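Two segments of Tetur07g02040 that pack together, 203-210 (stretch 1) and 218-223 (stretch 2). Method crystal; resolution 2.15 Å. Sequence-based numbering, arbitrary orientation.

Stretch 1 203-210: KSIINIDP
Stretch 2 (218-223) LEGILN

The most unusual feature of this contact is a vacancy: Gly220 sits in the middle of a β strand, and the space where a side chain would begin is filled from the neighbouring strand by two isoleucines. A β-carbon built in ideal geometry on Gly220 would lie 2.7 Å from Ile206 CD1 and 2.8 Å from Ile208 CD1, both clashes. With hydrogen alone at that position, Ile206 CD1 reaches 3.5 Å from Gly220 C, and Ile208 CD1 comes to 3.5 Å from Gly220 CA.

The strands, 218-223 and a short one around 205-208, run antiparallel, with their N-to-C directions 135° apart and a closest axial approach of 4.6 Å. Asn207 pairs with Ile221 and Ile208 with Gly220, at CA-CA distances of 5.2 and 4.3 Å; Ile206 CA lies 5.0 Å from Leu222 CA. The residues facing one another are all extended: phi/psi is -74/138 at Ile206, -92/111 at Asn207 and -97/123 at Ile208, against -122/137 at Gly220, -124/130 at Ile221 and -129/123 at Leu222.

Asn207 and Ile221 form the hydrogen-bonded pair, closing a two-bond ring through their backbones. Asn207 N donates to Ile221 O at 3.0 Å and 157°, while Ile221 N donates to Asn207 O at 2.9 Å and 167°. A third bond, from Asp209 N to Glu219 O, spans 3.0 Å at 156°, with Asp209 at -63/115 and Glu219 at -117/122. Between these bonds lies the non-hydrogen-bonded pair Ile208-Gly220, where CA-H...O contacts supplement the ladder: Gly220 CA is 3.3 Å from Asn207 O, and Ile208 CA is 3.5 Å from Glu219 O. The carbonyls of Asn207 and Glu219 thus each receive both an N-H and a CA-H.

Ile208 points to the same face of the sheet that a β-carbon on Gly220 would. Its chi1 and chi2 are both m (-57°, -49°), carrying CD1 over the glycine, while CG2 meets Leu218 CD2 at 4.3 Å. Leu218 is m,t. Ile206, t,t with chi2 at 155°, starts sideways but its end comes nearer, placing CG1 3.5 Å from Ile221 O and 4.3 Å from Leu222 CB. Leucine suits this buried position because its branched end adds apolar surface: Leu222, t,p, also sets CD1 3.5 Å from Ile205 O and 4.2 Å from Ser204 C.

Asn207 and Ile221 point to the other face. Asn207 is exposed, so its polar amide can remain accessible to solvent; its chi1 is t and chi2 -94°. Ile221, m,p with chi2 at 88°, directs CD1 to 3.4 Å from Asp209 OD2, a van der Waals contact with the carboxylate. Asp209 points toward the other strand with chi1 m (-60°) and chi2 -44°, and its OD2 also lies 3.6 Å from Glu219 CB. Glu219 has chi1 and chi2 both m (-62°, -81°) and chi3 -2°; its end leads away, and OE2 is hydrogen-bonded elsewhere in the structure.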

ATOM      1  N   LYS A 203       2.177 -13.937  -0.340  1.00 68.53           N
ATOM      2  CA  LYS A 203       2.899 -13.668  -1.590  1.00 69.53           C
ATOM      3  C   LYS A 203       3.000 -12.178  -1.859  1.00 67.63           C
ATOM      4  O   LYS A 203       3.338 -11.769  -2.987  1.00 65.78           O
ATOM      5  CB  LYS A 203       2.188 -14.331  -2.780  1.00 71.27           C
ATOM      6  CG  LYS A 203       1.720 -15.764  -2.539  1.00 74.19           C
ATOM      7  CD  LYS A 203       1.086 -16.373  -3.775  1.00 76.76           C
ATOM      8  CE  LYS A 203       0.804 -17.859  -3.561  1.00 79.78           C
ATOM      9  NZ  LYS A 203       0.182 -18.524  -4.739  1.00 80.89           N
ATOM     10  N   SER A 204       2.703 -11.377  -0.833  1.00 66.02           N
ATOM     11  CA  SER A 204       2.554  -9.940  -0.959  1.00 64.86           C
ATOM     12  C   SER A 204       3.208  -9.222   0.240  1.00 65.17           C
ATOM     13  O   SER A 204       2.783  -8.115   0.651  1.00 62.24           O
ATOM     14  CB  SER A 204       1.054  -9.644  -1.097  1.00 63.05           C
ATOM     15  OG  SER A 204       0.822  -8.285  -1.405  1.00 64.93           O
ATOM     16  N   ILE A 205       4.252  -9.852   0.778  1.00 67.59           N
ATOM     17  CA  ILE A 205       5.036  -9.299   1.873  1.00 68.96           C
ATOM     18  C   ILE A 205       6.197  -8.533   1.290  1.00 69.84           C
ATOM     19  O   ILE A 205       6.916  -9.061   0.469  1.00 69.52           O
ATOM     20  CB  ILE A 205       5.598 -10.392   2.778  1.00 72.76           C
ATOM     21  CG1 ILE A 205       4.448 -11.070   3.528  1.00 73.46           C
ATOM     22  CG2 ILE A 205       6.591  -9.812   3.776  1.00 75.22           C
ATOM     23  CD1 ILE A 205       4.768 -12.441   4.066  1.00 75.83           C
ATOM     24  N   ILE A 206       6.379  -7.288   1.734  1.00 72.29           N
ATOM     25  CA  ILE A 206       7.519  -6.482   1.294  1.00 72.16           C
ATOM     26  C   ILE A 206       8.818  -6.942   1.950  1.00 75.44           C
ATOM     27  O   ILE A 206       8.863  -7.258   3.134  1.00 73.89           O
ATOM     28  CB  ILE A 206       7.307  -4.948   1.437  1.00 71.66           C
ATOM     29  CG1 ILE A 206       8.478  -4.179   0.798  1.00 73.53           C
ATOM     30  CG2 ILE A 206       7.116  -4.512   2.883  1.00 71.19           C
ATOM     31  CD1 ILE A 206       8.105  -2.783   0.345  1.00 72.34           C
ATOM     32  N   ASN A 207       9.856  -6.972   1.131  1.00 80.10           N
ATOM     33  CA  ASN A 207      11.179  -7.400   1.531  1.00 87.63           C
ATOM     34  C   ASN A 207      11.992  -6.201   1.994  1.00 91.87           C
ATOM     35  O   ASN A 207      12.352  -5.324   1.188  1.00 91.75           O
ATOM     36  CB  ASN A 207      11.865  -8.063   0.341  1.00 89.55           C
ATOM     37  CG  ASN A 207      13.140  -8.744   0.722  1.00 94.76           C
ATOM     38  OD1 ASN A 207      14.223  -8.166   0.615  1.00 96.50           O
ATOM     39  ND2 ASN A 207      13.024  -9.985   1.180  1.00 96.15           N
ATOM     40  N   ILE A 208      12.272  -6.155   3.289  1.00 99.05           N
ATOM     41  CA  ILE A 208      13.068  -5.055   3.871  1.00105.15           C
ATOM     42  C   ILE A 208      14.526  -5.430   4.010  1.00110.29           C
ATOM     43  O   ILE A 208      14.846  -6.393   4.691  1.00112.02           O
ATOM     44  CB  ILE A 208      12.566  -4.665   5.276  1.00107.88           C
ATOM     45  CG1 ILE A 208      11.081  -4.284   5.227  1.00104.86           C
ATOM     46  CG2 ILE A 208      13.399  -3.519   5.858  1.00110.59           C
ATOM     47  CD1 ILE A 208      10.691  -3.300   4.135  1.00102.23           C
ATOM     48  N   ASP A 209      15.394  -4.634   3.402  1.00113.81           N
ATOM     49  CA  ASP A 209      16.844  -4.803   3.556  1.00122.52           C
ATOM     50  C   ASP A 209      17.221  -4.578   5.035  1.00126.05           C
ATOM     51  O   ASP A 209      17.027  -3.478   5.537  1.00124.53           O
ATOM     52  CB  ASP A 209      17.593  -3.813   2.654  1.00123.45           C
ATOM     53  CG  ASP A 209      17.281  -3.998   1.178  1.00123.97           C
ATOM     54  OD1 ASP A 209      17.248  -5.164   0.726  1.00129.85           O
ATOM     55  OD2 ASP A 209      17.073  -2.978   0.474  1.00121.11           O
ATOM     56  N   PRO A 210      17.722  -5.614   5.745  1.00133.23           N
ATOM     57  CA  PRO A 210      17.922  -5.493   7.214  1.00138.26           C
ATOM     58  C   PRO A 210      18.965  -4.453   7.684  1.00144.74           C
ATOM     59  O   PRO A 210      18.794  -3.829   8.738  1.00146.52           O
ATOM     60  CB  PRO A 210      18.342  -6.907   7.635  1.00141.48           C
ATOM     61  CG  PRO A 210      18.840  -7.554   6.390  1.00141.91           C
ATOM     62  CD  PRO A 210      18.080  -6.958   5.254  1.00136.15           C
ATOM     63  N   LEU A 218      14.525   2.953   6.239  1.00 95.41           N
ATOM     64  CA  LEU A 218      14.295   1.574   5.787  1.00 94.43           C
ATOM     65  C   LEU A 218      14.051   1.514   4.287  1.00 91.79           C
ATOM     66  O   LEU A 218      13.374   2.374   3.743  1.00 86.54           O
ATOM     67  CB  LEU A 218      13.067   0.971   6.469  1.00 92.06           C
ATOM     68  CG  LEU A 218      13.048   0.904   7.993  1.00 94.05           C
ATOM     69  CD1 LEU A 218      11.626   0.704   8.470  1.00 91.63           C
ATOM     70  CD2 LEU A 218      13.924  -0.216   8.500  1.00 98.88           C
ATOM     71  N   GLU A 219      14.585   0.485   3.632  1.00 92.66           N
ATOM     72  CA  GLU A 219      14.408   0.277   2.195  1.00 91.60           C
ATOM     73  C   GLU A 219      13.670  -1.033   1.963  1.00 89.92           C
ATOM     74  O   GLU A 219      14.111  -2.102   2.390  1.00 90.40           O
ATOM     75  CB  GLU A 219      15.744   0.255   1.469  1.00 96.28           C
ATOM     76  CG  GLU A 219      16.523   1.567   1.567  1.00 99.89           C
ATOM     77  CD  GLU A 219      16.079   2.642   0.587  1.00 97.85           C
ATOM     78  OE1 GLU A 219      15.165   2.429  -0.245  1.00 98.11           O
ATOM     79  OE2 GLU A 219      16.660   3.746   0.641  1.00 98.15           O
ATOM     80  N   GLY A 220      12.528  -0.941   1.286  1.00 85.80           N
ATOM     81  CA  GLY A 220      11.677  -2.094   1.010  1.00 84.41           C
ATOM     82  C   GLY A 220      11.466  -2.261  -0.474  1.00 83.20           C
ATOM     83  O   GLY A 220      11.232  -1.273  -1.181  1.00 82.34           O
ATOM     84  N   ILE A 221      11.540  -3.508  -0.930  1.00 83.95           N
ATOM     85  CA  ILE A 221      11.329  -3.865  -2.342  1.00 83.76           C
ATOM     86  C   ILE A 221      10.219  -4.899  -2.403  1.00 79.67           C
ATOM     87  O   ILE A 221      10.242  -5.887  -1.678  1.00 78.36           O
ATOM     88  CB  ILE A 221      12.593  -4.459  -3.017  1.00 90.04           C
ATOM     89  CG1 ILE A 221      13.733  -3.423  -3.065  1.00 93.91           C
ATOM     90  CG2 ILE A 221      12.270  -4.940  -4.433  1.00 89.29           C
ATOM     91  CD1 ILE A 221      14.635  -3.402  -1.845  1.00 97.62           C
ATOM     92  N   LEU A 222       9.249  -4.656  -3.267  1.00 75.28           N
ATOM     93  CA  LEU A 222       8.254  -5.657  -3.592  1.00 72.17           C
ATOM     94  C   LEU A 222       8.225  -5.742  -5.102  1.00 73.13           C
ATOM     95  O   LEU A 222       8.027  -4.734  -5.788  1.00 72.26           O
ATOM     96  CB  LEU A 222       6.897  -5.248  -3.050  1.00 68.55           C
ATOM     97  CG  LEU A 222       5.718  -6.194  -3.262  1.00 67.00           C
ATOM     98  CD1 LEU A 222       5.908  -7.490  -2.500  1.00 68.04           C
ATOM     99  CD2 LEU A 222       4.462  -5.455  -2.851  1.00 64.83           C
ATOM    100  N   ASN A 223       8.464  -6.933  -5.616  1.00 74.17           N
ATOM    101  CA  ASN A 223       8.416  -7.177  -7.041  1.00 76.36           C
ATOM    102  C   ASN A 223       7.021  -7.688  -7.343  1.00 73.61           C
ATOM    103  O   ASN A 223       6.586  -8.631  -6.705  1.00 76.55           O
ATOM    104  CB  ASN A 223       9.481  -8.212  -7.410  1.00 81.52           C
ATOM    105  CG  ASN A 223      10.878  -7.721  -7.110  1.00 84.24           C
ATOM    106  OD1 ASN A 223      11.164  -6.557  -7.310  1.00 83.33           O
ATOM    107  ND2 ASN A 223      11.747  -8.605  -6.640  1.00 88.68           N
TER